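Side-chain contact in AB hydrolase-1 domain-containing protein (Thermoplasma acidophilum DSM 1728, PDB 3BDI), which is of unknown function but is probably a serine hydrolase of the alpha/beta hydrolase superfamily, belonging to the ABHD14 family: residues H159-P162 with I163-K167. Numbering follows the deposited sequence. Where two conformers were deposited one is given.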
# COMPACT_ATOMS: atom_id res chain seq x y z
N HIS A 159 -18.48 5.51 -2.38
CA HIS A 159 -18.92 6.18 -3.61
C HIS A 159 -17.81 7.04 -4.22
O HIS A 159 -18.09 7.85 -5.12
CB HIS A 159 -20.15 7.05 -3.32
CG HIS A 159 -21.30 6.29 -2.73
ND1 HIS A 159 -22.04 5.36 -3.45
CD2 HIS A 159 -21.84 6.31 -1.49
CE1 HIS A 159 -22.97 4.84 -2.67
NE2 HIS A 159 -22.88 5.41 -1.48
N VAL A 160 -16.58 6.90 -3.72
CA VAL A 160 -15.42 7.62 -4.26
C VAL A 160 -14.82 6.84 -5.43
O VAL A 160 -14.52 7.40 -6.52
CB VAL A 160 -14.37 7.87 -3.16
CG1 VAL A 160 -13.04 8.46 -3.74
CG2 VAL A 160 -14.96 8.78 -2.07
N VAL A 161 -14.57 5.56 -5.19
CA VAL A 161 -14.16 4.65 -6.23
C VAL A 161 -15.25 3.60 -6.27
O VAL A 161 -15.43 2.81 -5.35
CB VAL A 161 -12.75 4.01 -5.99
CG1 VAL A 161 -12.42 3.00 -7.09
CG2 VAL A 161 -11.65 5.07 -5.88
N PRO A 162 -16.05 3.61 -7.34
CA PRO A 162 -17.26 2.83 -7.36
C PRO A 162 -17.10 1.34 -7.03
O PRO A 162 -16.17 0.71 -7.48
CB PRO A 162 -17.71 2.93 -8.83
CG PRO A 162 -17.06 4.09 -9.39
CD PRO A 162 -15.87 4.41 -8.57
N ILE A 163 -18.03 0.81 -6.27
CA ILE A 163 -17.99 -0.58 -5.85
C ILE A 163 -18.13 -1.54 -7.05
O ILE A 163 -17.66 -2.68 -6.99
CB ILE A 163 -19.02 -0.83 -4.74
CG1 ILE A 163 -18.74 -2.13 -3.99
CG2 ILE A 163 -20.43 -0.79 -5.30
CD1 ILE A 163 -17.76 -1.98 -2.86
N ALA A 164 -18.75 -1.10 -8.15
CA ALA A 164 -18.77 -1.87 -9.38
C ALA A 164 -17.37 -2.24 -9.87
O ALA A 164 -17.17 -3.33 -10.39
CB ALA A 164 -19.55 -1.11 -10.47
N LEU A 165 -16.38 -1.35 -9.67
CA LEU A 165 -15.01 -1.66 -10.07
C LEU A 165 -14.38 -2.74 -9.22
O LEU A 165 -13.48 -3.42 -9.67
CB LEU A 165 -14.11 -0.40 -10.02
CG LEU A 165 -14.31 0.64 -11.11
CD1 LEU A 165 -13.58 1.90 -10.71
CD2 LEU A 165 -13.80 0.10 -12.46
N SER A 166 -14.82 -2.85 -7.95
CA SER A 166 -14.34 -3.92 -7.09
C SER A 166 -14.51 -5.31 -7.74
O SER A 166 -13.58 -6.11 -7.75
CB SER A 166 -14.99 -3.88 -5.70
OG SER A 166 -16.31 -4.35 -5.68
N LYS A 167 -15.70 -5.57 -8.26
CA LYS A 167 -16.02 -6.87 -8.83
C LYS A 167 -15.28 -7.05 -10.16
O LYS A 167 -14.78 -8.13 -10.47
CB LYS A 167 -17.55 -6.99 -9.00
CG LYS A 167 -18.28 -6.93 -7.66
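Pro162 O accepts a hydrogen bond from Leu165 N, with 3.0 Å between the two atoms. This three-residue spacing, together with helical backbone angles at Ile163 and Ala164, forms a beta turn of the type I/III kind, 162-165, leading into helix 163-172 of the alpha/beta hydrolase fold. The bond is bent, at 142° at the hydrogen, and the donor stands above the carbonyl plane, 52° out of it. The same curl places Leu165 CB 3.5 Å from Pro162 O, beside the polar bond.

The apolar contacts meet at one methyl: Leu165 CD1 lies 4.0 Å from Pro162 CD and equally far from Val161 CG1. The leucine side chain runs beside the proline ring in the same direction and lies roughly perpendicular to the valine. With Leu165 CG anti to its own carbonyl carbon (chi1 -73°), the branch stays on the side of its backbone N, facing the preceding loop.

That loop follows strand 150-155 and carries Asp158, the likely acid of a Ser108-His186-Asp158 triad. Asp158 OD1 accepts hydrogen bonds from Val160 N and Val161 N, while the side chains of both valines touch His186.

Ile163 O receives two donors from Ser166. Ser166 N makes a weak bond of 3.0 Å to Ile163 O, whereas Ser166 OG approaches Ile163 O in the carbonyl plane at a short 2.5 Å.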